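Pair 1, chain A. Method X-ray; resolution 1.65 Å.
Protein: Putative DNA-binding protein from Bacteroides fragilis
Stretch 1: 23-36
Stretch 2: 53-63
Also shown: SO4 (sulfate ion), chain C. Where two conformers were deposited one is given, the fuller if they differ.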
# COMPACT_ATOMS: atom_id res chain seq x y z
N GLN A 23 11.94 18.43 4.71
CA GLN A 23 11.47 19.79 5.05
C GLN A 23 10.16 20.15 4.31
O GLN A 23 10.07 21.16 3.61
CB GLN A 23 12.63 20.81 4.84
CG GLN A 23 13.80 20.50 5.83
CD GLN A 23 14.98 21.47 5.84
OE1 GLN A 23 14.84 22.67 5.58
NE2 GLN A 23 16.15 20.94 6.20
N ARG A 24 9.17 19.27 4.47
CA ARG A 24 7.83 19.45 3.88
C ARG A 24 6.80 19.21 4.97
O ARG A 24 7.10 18.50 5.95
CB ARG A 24 7.57 18.43 2.75
CG ARG A 24 8.45 18.61 1.52
CD ARG A 24 8.17 19.91 0.75
NE ARG A 24 8.67 19.72 -0.62
CZ ARG A 24 8.61 20.63 -1.59
NH1 ARG A 24 8.09 21.84 -1.38
NH2 ARG A 24 9.06 20.30 -2.79
N THR A 25 5.61 19.77 4.80
CA THR A 25 4.55 19.64 5.80
C THR A 25 3.43 18.72 5.32
O THR A 25 3.27 18.48 4.11
CB THR A 25 3.87 21.00 6.12
OG1 THR A 25 3.31 21.56 4.92
CG2 THR A 25 4.85 21.96 6.78
N ASN A 26 2.62 18.26 6.26
CA ASN A 26 1.41 17.51 5.93
C ASN A 26 0.51 18.30 4.97
O ASN A 26 0.01 17.74 3.99
CB ASN A 26 0.61 17.19 7.20
CG ASN A 26 1.25 16.09 8.05
OD1 ASN A 26 2.28 15.51 7.71
ND2 ASN A 26 0.61 15.80 9.18
N ARG A 27 0.34 19.61 5.23
CA ARG A 27 -0.51 20.46 4.40
C ARG A 27 -0.03 20.47 2.95
O ARG A 27 -0.82 20.33 2.02
CB ARG A 27 -0.54 21.90 4.93
CG ARG A 27 -1.38 22.84 4.06
CD ARG A 27 -0.62 24.12 3.75
NE ARG A 27 -0.88 25.18 4.72
CZ ARG A 27 -0.17 26.31 4.81
NH1 ARG A 27 -0.48 27.21 5.73
NH2 ARG A 27 0.86 26.53 4.00
N TRP A 28 1.28 20.63 2.77
CA TRP A 28 1.85 20.66 1.44
C TRP A 28 1.56 19.35 0.71
O TRP A 28 1.12 19.34 -0.44
CB TRP A 28 3.36 20.93 1.53
CG TRP A 28 4.00 20.93 0.17
CD1 TRP A 28 4.05 21.98 -0.71
CD2 TRP A 28 4.60 19.82 -0.49
NE1 TRP A 28 4.68 21.59 -1.87
CE2 TRP A 28 5.04 20.27 -1.76
CE3 TRP A 28 4.85 18.49 -0.12
CZ2 TRP A 28 5.69 19.45 -2.67
CZ3 TRP A 28 5.52 17.65 -1.04
CH2 TRP A 28 5.92 18.14 -2.30
N LEU A 29 1.79 18.24 1.41
CA LEU A 29 1.63 16.94 0.77
C LEU A 29 0.16 16.72 0.38
O LEU A 29 -0.14 16.27 -0.73
CB LEU A 29 2.14 15.82 1.67
CG LEU A 29 2.03 14.41 1.06
CD1 LEU A 29 2.83 14.30 -0.25
CD2 LEU A 29 2.48 13.34 2.09
N ALA A 30 -0.75 17.05 1.29
CA ALA A 30 -2.18 16.92 1.04
C ALA A 30 -2.57 17.74 -0.18
O ALA A 30 -3.29 17.24 -1.05
CB ALA A 30 -2.98 17.36 2.26
N GLU A 31 -2.09 18.99 -0.26
CA GLU A 31 -2.40 19.85 -1.40
C GLU A 31 -1.89 19.26 -2.71
O GLU A 31 -2.61 19.24 -3.71
CB GLU A 31 -1.89 21.29 -1.16
CG GLU A 31 -2.75 22.03 -0.12
CD GLU A 31 -2.26 23.43 0.28
OE1 GLU A 31 -1.13 23.83 -0.07
OE2 GLU A 31 -3.03 24.11 0.99
N GLN A 32 -0.65 18.76 -2.71
CA GLN A 32 -0.08 18.14 -3.91
C GLN A 32 -0.84 16.89 -4.36
O GLN A 32 -0.90 16.59 -5.55
CB GLN A 32 1.39 17.80 -3.69
CG GLN A 32 2.24 19.03 -3.53
CD GLN A 32 2.25 19.87 -4.80
OE1 GLN A 32 2.56 19.36 -5.89
NE2 GLN A 32 1.91 21.12 -4.66
N MSE A 33 -1.42 16.18 -3.41
CA MSE A 33 -2.10 14.94 -3.77
C MSE A 33 -3.59 15.02 -3.93
O MSE A 33 -4.23 14.03 -4.33
CB MSE A 33 -1.77 13.91 -2.77
CG MSE A 33 -0.36 13.54 -2.90
SE MSE A 33 -0.22 12.30 -1.55
CE MSE A 33 -0.98 10.74 -2.45
N GLY A 34 -4.14 16.20 -3.67
CA GLY A 34 -5.59 16.42 -3.76
C GLY A 34 -6.33 15.62 -2.70
O GLY A 34 -7.45 15.14 -2.94
N LYS A 35 -5.71 15.48 -1.53
CA LYS A 35 -6.31 14.76 -0.41
C LYS A 35 -6.47 15.69 0.79
O LYS A 35 -5.84 16.76 0.83
CB LYS A 35 -5.47 13.54 -0.05
CG LYS A 35 -5.34 12.56 -1.20
CD LYS A 35 -5.08 11.17 -0.74
CE LYS A 35 -5.06 10.24 -1.93
NZ LYS A 35 -6.41 9.91 -2.43
N SER A 36 -7.29 15.28 1.76
CA SER A 36 -7.50 16.11 2.95
C SER A 36 -6.24 16.05 3.82
O SER A 36 -5.49 15.06 3.77
CB SER A 36 -8.72 15.65 3.75
OG SER A 36 -8.48 14.38 4.34
N ASP A 53 -0.13 2.60 -5.06
CA ASP A 53 -0.02 3.68 -6.06
C ASP A 53 0.08 5.06 -5.42
O ASP A 53 0.82 5.92 -5.90
CB ASP A 53 -1.13 3.64 -7.11
CG ASP A 53 -2.49 3.71 -6.49
OD1 ASP A 53 -2.83 2.78 -5.74
OD2 ASP A 53 -3.23 4.69 -6.78
N MSE A 54 -0.66 5.28 -4.34
CA MSE A 54 -0.52 6.54 -3.59
C MSE A 54 0.87 6.69 -3.00
O MSE A 54 1.43 7.78 -3.00
CB MSE A 54 -1.53 6.62 -2.46
CG MSE A 54 -2.95 6.71 -2.93
SE MSE A 54 -4.11 6.58 -1.39
CE MSE A 54 -5.72 5.98 -2.33
N LEU A 55 1.43 5.59 -2.50
CA LEU A 55 2.79 5.62 -1.96
C LEU A 55 3.80 6.03 -3.03
O LEU A 55 4.72 6.83 -2.76
CB LEU A 55 3.13 4.26 -1.33
CG LEU A 55 4.20 4.20 -0.23
CD1 LEU A 55 3.74 4.93 1.00
CD2 LEU A 55 4.38 2.75 0.12
N VAL A 56 3.62 5.50 -4.23
CA VAL A 56 4.48 5.90 -5.36
C VAL A 56 4.38 7.41 -5.64
O VAL A 56 5.42 8.07 -5.88
CB VAL A 56 4.17 5.08 -6.65
CG1 VAL A 56 4.91 5.67 -7.87
CG2 VAL A 56 4.58 3.63 -6.44
N LYS A 57 3.16 7.96 -5.62
CA LYS A 57 3.01 9.41 -5.86
C LYS A 57 3.67 10.21 -4.73
O LYS A 57 4.35 11.21 -4.99
CB LYS A 57 1.54 9.82 -6.03
CG LYS A 57 1.27 10.84 -7.17
CD LYS A 57 2.04 12.15 -7.04
CE LYS A 57 1.47 13.25 -7.94
NZ LYS A 57 0.22 13.86 -7.38
N VAL A 58 3.49 9.78 -3.48
CA VAL A 58 4.15 10.47 -2.37
C VAL A 58 5.67 10.47 -2.56
O VAL A 58 6.36 11.49 -2.34
CB VAL A 58 3.82 9.80 -1.03
CG1 VAL A 58 4.61 10.45 0.13
CG2 VAL A 58 2.30 9.89 -0.70
N ALA A 59 6.20 9.32 -2.96
CA ALA A 59 7.65 9.17 -3.16
C ALA A 59 8.14 10.12 -4.28
O ALA A 59 9.20 10.77 -4.15
CB ALA A 59 7.99 7.72 -3.47
N GLU A 60 7.37 10.21 -5.36
CA GLU A 60 7.72 11.10 -6.47
C GLU A 60 7.78 12.54 -5.97
O GLU A 60 8.75 13.27 -6.26
CB GLU A 60 6.71 10.96 -7.62
CG GLU A 60 6.89 9.67 -8.40
CD GLU A 60 5.73 9.33 -9.33
OE1 GLU A 60 4.69 10.02 -9.32
OE2 GLU A 60 5.88 8.33 -10.06
N LEU A 61 6.78 12.92 -5.19
CA LEU A 61 6.69 14.29 -4.64
C LEU A 61 7.82 14.63 -3.67
O LEU A 61 8.27 15.78 -3.62
CB LEU A 61 5.34 14.51 -3.95
CG LEU A 61 4.12 14.59 -4.87
CD1 LEU A 61 2.85 14.56 -4.07
CD2 LEU A 61 4.19 15.87 -5.73
N LEU A 62 8.27 13.63 -2.91
CA LEU A 62 9.36 13.83 -1.94
C LEU A 62 10.74 13.53 -2.52
O LEU A 62 11.75 13.65 -1.80
CB LEU A 62 9.11 13.01 -0.67
CG LEU A 62 7.84 13.41 0.08
CD1 LEU A 62 7.58 12.48 1.25
CD2 LEU A 62 7.88 14.88 0.55
N ASN A 63 10.78 13.12 -3.79
CA ASN A 63 12.04 12.79 -4.47
C ASN A 63 12.82 11.66 -3.79
O ASN A 63 14.06 11.74 -3.63
CB ASN A 63 12.95 14.02 -4.61
CG ASN A 63 12.29 15.13 -5.42
OD1 ASN A 63 11.66 14.88 -6.44
ND2 ASN A 63 12.44 16.36 -4.96
S SO4 C . -9.38 12.03 0.67
O1 SO4 C . -10.82 12.21 0.85
O2 SO4 C . -9.00 12.56 -0.63
O3 SO4 C . -8.67 12.76 1.72
O4 SO4 C . -9.05 10.61 0.75
O HOH W 1 9.76 17.55 -2.15
O HOH W 2 0.98 16.57 -7.61

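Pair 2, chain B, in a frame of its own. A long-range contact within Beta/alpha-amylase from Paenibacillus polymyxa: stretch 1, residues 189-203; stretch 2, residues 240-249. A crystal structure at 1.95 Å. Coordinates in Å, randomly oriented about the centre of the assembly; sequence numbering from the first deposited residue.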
# COMPACT_ATOMS: atom_id res chain seq x y z
N THR B 189 -5.39 -14.21 17.55
CA THR B 189 -3.98 -14.30 17.13
C THR B 189 -3.28 -12.97 17.38
O THR B 189 -2.18 -12.94 17.92
CB THR B 189 -3.86 -14.73 15.66
OG1 THR B 189 -4.35 -16.07 15.52
CG2 THR B 189 -2.41 -14.66 15.16
N ALA B 190 -3.93 -11.88 17.00
CA ALA B 190 -3.38 -10.54 17.22
C ALA B 190 -3.30 -10.22 18.71
O ALA B 190 -2.28 -9.72 19.19
CB ALA B 190 -4.20 -9.48 16.48
N LYS B 191 -4.38 -10.53 19.44
CA LYS B 191 -4.39 -10.26 20.88
C LYS B 191 -3.29 -11.04 21.59
O LYS B 191 -2.59 -10.50 22.44
CB LYS B 191 -5.76 -10.54 21.50
CG LYS B 191 -6.84 -9.54 21.06
CD LYS B 191 -8.14 -9.70 21.82
CE LYS B 191 -8.78 -11.03 21.58
NZ LYS B 191 -10.16 -11.15 22.21
N ASN B 192 -3.13 -12.31 21.21
CA ASN B 192 -2.07 -13.13 21.78
C ASN B 192 -0.66 -12.69 21.37
O ASN B 192 0.28 -12.75 22.17
CB ASN B 192 -2.33 -14.60 21.48
CG ASN B 192 -3.35 -15.20 22.44
OD1 ASN B 192 -3.43 -14.81 23.62
ND2 ASN B 192 -4.13 -16.16 21.96
N ALA B 193 -0.52 -12.21 20.14
CA ALA B 193 0.76 -11.70 19.69
C ALA B 193 1.16 -10.46 20.48
O ALA B 193 2.32 -10.29 20.83
CB ALA B 193 0.73 -11.39 18.19
N PHE B 194 0.19 -9.59 20.79
CA PHE B 194 0.46 -8.42 21.63
C PHE B 194 0.83 -8.84 23.05
O PHE B 194 1.78 -8.30 23.63
CB PHE B 194 -0.74 -7.44 21.62
CG PHE B 194 -0.54 -6.18 22.48
CD1 PHE B 194 0.60 -5.39 22.35
CD2 PHE B 194 -1.53 -5.78 23.39
CE1 PHE B 194 0.76 -4.22 23.11
CE2 PHE B 194 -1.39 -4.61 24.16
CZ PHE B 194 -0.24 -3.83 24.02
N ARG B 195 0.09 -9.79 23.63
CA ARG B 195 0.42 -10.29 24.97
C ARG B 195 1.85 -10.85 24.99
O ARG B 195 2.66 -10.50 25.87
CB ARG B 195 -0.59 -11.37 25.41
CG ARG B 195 -1.96 -10.84 25.71
CD ARG B 195 -3.02 -11.94 25.77
NE ARG B 195 -4.34 -11.30 25.80
CZ ARG B 195 -5.45 -11.78 25.25
NH1 ARG B 195 -5.43 -12.94 24.60
NH2 ARG B 195 -6.58 -11.08 25.35
N THR B 196 2.15 -11.72 24.03
CA THR B 196 3.47 -12.33 23.92
C THR B 196 4.56 -11.27 23.74
O THR B 196 5.61 -11.32 24.40
CB THR B 196 3.51 -13.38 22.78
OG1 THR B 196 2.47 -14.32 22.98
CG2 THR B 196 4.84 -14.13 22.77
N ALA B 197 4.30 -10.29 22.88
CA ALA B 197 5.24 -9.19 22.68
C ALA B 197 5.52 -8.43 23.99
O ALA B 197 6.67 -8.05 24.26
CB ALA B 197 4.74 -8.23 21.61
N MET B 198 4.50 -8.22 24.82
CA MET B 198 4.72 -7.50 26.07
C MET B 198 5.41 -8.36 27.14
O MET B 198 6.24 -7.86 27.92
CB MET B 198 3.42 -6.91 26.61
CG MET B 198 2.82 -5.84 25.68
SD MET B 198 3.93 -4.45 25.36
CE MET B 198 4.58 -4.89 23.72
N ASN B 199 5.05 -9.63 27.19
CA ASN B 199 5.76 -10.59 28.05
C ASN B 199 7.25 -10.71 27.69
O ASN B 199 8.11 -10.69 28.57
CB ASN B 199 5.10 -11.96 28.01
CG ASN B 199 5.46 -12.81 29.23
OD1 ASN B 199 5.21 -12.43 30.37
ND2 ASN B 199 6.04 -13.98 28.97
N ASP B 200 7.54 -10.81 26.40
CA ASP B 200 8.93 -10.79 25.91
C ASP B 200 9.66 -9.50 26.22
O ASP B 200 10.84 -9.52 26.57
CB ASP B 200 8.98 -11.06 24.40
CG ASP B 200 8.63 -12.48 24.05
OD1 ASP B 200 8.56 -13.32 24.98
OD2 ASP B 200 8.43 -12.77 22.85
N LYS B 201 8.96 -8.37 26.09
CA LYS B 201 9.61 -7.09 26.35
C LYS B 201 9.91 -6.90 27.84
O LYS B 201 11.05 -6.60 28.22
CB LYS B 201 8.78 -5.92 25.81
CG LYS B 201 9.39 -4.55 26.08
CD LYS B 201 8.61 -3.41 25.43
CE LYS B 201 9.31 -2.07 25.68
NZ LYS B 201 8.63 -0.97 24.94
N TYR B 202 8.90 -7.07 28.69
CA TYR B 202 9.06 -6.74 30.11
C TYR B 202 9.45 -7.92 30.98
O TYR B 202 10.08 -7.73 32.02
CB TYR B 202 7.82 -6.04 30.64
CG TYR B 202 7.63 -4.71 29.98
CD1 TYR B 202 8.53 -3.66 30.20
CD2 TYR B 202 6.56 -4.49 29.09
CE1 TYR B 202 8.38 -2.45 29.58
CE2 TYR B 202 6.40 -3.27 28.46
CZ TYR B 202 7.31 -2.25 28.71
OH TYR B 202 7.16 -1.03 28.12
N GLY B 203 9.07 -9.13 30.53
CA GLY B 203 9.53 -10.37 31.16
C GLY B 203 8.50 -11.14 31.96
O GLY B 203 8.66 -12.33 32.17
N ALA B 240 1.94 4.96 28.90
CA ALA B 240 2.93 3.92 28.60
C ALA B 240 2.23 2.78 27.85
O ALA B 240 2.75 2.30 26.84
CB ALA B 240 3.60 3.43 29.88
N TYR B 241 1.04 2.39 28.31
CA TYR B 241 0.31 1.31 27.66
C TYR B 241 0.01 1.64 26.19
O TYR B 241 0.24 0.83 25.29
CB TYR B 241 -1.01 1.01 28.39
CG TYR B 241 -2.03 0.35 27.49
CD1 TYR B 241 -1.94 -1.02 27.17
CD2 TYR B 241 -3.09 1.08 26.95
CE1 TYR B 241 -2.88 -1.62 26.30
CE2 TYR B 241 -4.03 0.49 26.09
CZ TYR B 241 -3.91 -0.86 25.77
OH TYR B 241 -4.86 -1.42 24.93
N GLY B 242 -0.52 2.84 25.97
CA GLY B 242 -0.91 3.27 24.62
C GLY B 242 0.26 3.33 23.66
O GLY B 242 0.13 2.95 22.49
N LYS B 243 1.40 3.81 24.15
CA LYS B 243 2.62 3.84 23.36
C LYS B 243 3.12 2.44 23.05
O LYS B 243 3.53 2.18 21.94
CB LYS B 243 3.73 4.66 24.03
CG LYS B 243 3.47 6.17 24.04
CD LYS B 243 4.49 6.91 24.93
CE LYS B 243 4.63 8.38 24.51
NZ LYS B 243 3.31 9.09 24.39
N ASP B 244 3.09 1.55 24.04
CA ASP B 244 3.43 0.15 23.80
C ASP B 244 2.50 -0.49 22.76
O ASP B 244 2.96 -1.23 21.89
CB ASP B 244 3.41 -0.67 25.10
CG ASP B 244 4.78 -0.75 25.75
OD1 ASP B 244 5.79 -0.82 25.03
OD2 ASP B 244 4.85 -0.76 27.00
N PHE B 245 1.20 -0.24 22.87
CA PHE B 245 0.26 -0.81 21.91
C PHE B 245 0.55 -0.30 20.48
O PHE B 245 0.66 -1.09 19.54
CB PHE B 245 -1.21 -0.56 22.26
CG PHE B 245 -2.14 -0.91 21.13
CD1 PHE B 245 -2.33 -2.24 20.77
CD2 PHE B 245 -2.76 0.09 20.38
CE1 PHE B 245 -3.14 -2.59 19.70
CE2 PHE B 245 -3.58 -0.25 19.31
CZ PHE B 245 -3.77 -1.61 18.97
N LEU B 246 0.66 1.02 20.33
CA LEU B 246 0.84 1.62 19.01
C LEU B 246 2.17 1.24 18.40
O LEU B 246 2.25 1.02 17.20
CB LEU B 246 0.72 3.14 19.07
CG LEU B 246 -0.69 3.72 19.16
CD1 LEU B 246 -0.62 5.23 19.23
CD2 LEU B 246 -1.55 3.27 17.98
N SER B 247 3.23 1.20 19.22
CA SER B 247 4.54 0.77 18.73
C SER B 247 4.50 -0.68 18.24
O SER B 247 5.04 -1.00 17.17
CB SER B 247 5.62 0.94 19.81
OG SER B 247 6.88 0.56 19.31
N TRP B 248 3.86 -1.55 19.03
CA TRP B 248 3.72 -2.96 18.63
C TRP B 248 2.88 -3.09 17.35
O TRP B 248 3.21 -3.85 16.44
CB TRP B 248 3.09 -3.80 19.76
CG TRP B 248 2.63 -5.15 19.22
CD1 TRP B 248 3.42 -6.25 18.99
CD2 TRP B 248 1.31 -5.50 18.80
NE1 TRP B 248 2.65 -7.27 18.47
CE2 TRP B 248 1.35 -6.84 18.35
CE3 TRP B 248 0.08 -4.81 18.77
CZ2 TRP B 248 0.22 -7.51 17.87
CZ3 TRP B 248 -1.04 -5.47 18.29
CH2 TRP B 248 -0.97 -6.82 17.86
N TYR B 249 1.77 -2.35 17.31
CA TYR B 249 0.83 -2.38 16.20
C TYR B 249 1.58 -2.03 14.90
O TYR B 249 1.47 -2.75 13.89
CB TYR B 249 -0.26 -1.36 16.50
CG TYR B 249 -1.49 -1.38 15.62
CD1 TYR B 249 -2.27 -2.54 15.47
CD2 TYR B 249 -1.91 -0.21 14.98
CE1 TYR B 249 -3.44 -2.51 14.68
CE2 TYR B 249 -3.06 -0.18 14.19
CZ TYR B 249 -3.82 -1.33 14.05
OH TYR B 249 -4.95 -1.29 13.24

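Two helix pairs with one backbone arrangement and different side-chain packing. In pair 1, helix 26-33 meets the helix of stretch 2, which runs from before Asp A53; in pair 2, helix 189-202 meets helix 240-249. The axes approach to 10.8 Å in both, at 117° in pair 1 and 115° in pair 2, and 14 central residues superpose with an RMSD of 0.5 Å. The buried surface is also similar, 502 Å² and 451 Å².

Leu A61 = Trp B248 is a knob of the second helix in both pairs. Both CA-to-CB bonds point toward the partner helix, and both side chains fill a hole in it. Leu A61 (chi1 m, chi2 t) sits among Trp A28, Leu A29, Gln A32 and Met A33; its CD1 lies 3.8 Å from Leu A29 CD1 and 3.6 Å from both Gln A32 CB and Met A33 CG. Trp B248 (chi1 t) sits among Ala B190, Ala B193, Phe B194 and Ala B197. Three of its four neighbours are alanines, and the indole lies close along their helix, with CZ2 3.9 Å from Ala B193 CB and CD1 3.5 Å from Ala B197 CB. Trp A28 = Ala B193 thus exchanges the bulk: in pair 1 the indole comes from the first helix, its CH2 4.0 Å from Leu A61 CB and its CZ3 4.0 Å from Leu A62 CD2, whereas in pair 2 it comes from the second.

On the first helix, Leu A29 matches Phe B194. Leu A29 CD2 reaches Val A58 CG1 at 4.1 Å. Phe B194 is the larger and becomes a second knob, held among Tyr B241, Asp B244, Phe B245 and Trp B248. Its CB stands over the face of the Trp B248 six-membered ring, 3.6 Å from the centroid, while its own ring receives the edge of Phe B245, the match of Val A58, with centroids 5.6 Å apart and planes at 84°. Met A33 = Met B198 keeps the residue type, selenomethionine in pair 1, but not its reach: Met A33 SE packs 3.6 Å from Val A58 CG2, whereas Met B198 SD lies 3.8 Å from Asp B244 CG.

Polar contacts differ most at Lys A57 = Asp B244. In pair 1, water 2 links the helices, donating to Gln A32 O at 2.8 Å and accepting from Lys A57 NZ at 2.8 Å; water 1 links the loop before the first helix to the second, accepting from Arg A24 NE at 2.9 Å and donating to Leu A61 O at 2.7 Å. In pair 2 the links are direct. Asp B244 OD1 forms a salt bridge with Lys B201 NZ at 2.8 Å, and Asp B244 OD2 accepts from Tyr B202 OH at 2.6 Å. Both donors lie in the last turn of helix 189-202, beyond the superposed positions. The first helix of pair 1 has already ended by Gly A34, in a Schellman motif, while Asn B199 at the matching position is still helical.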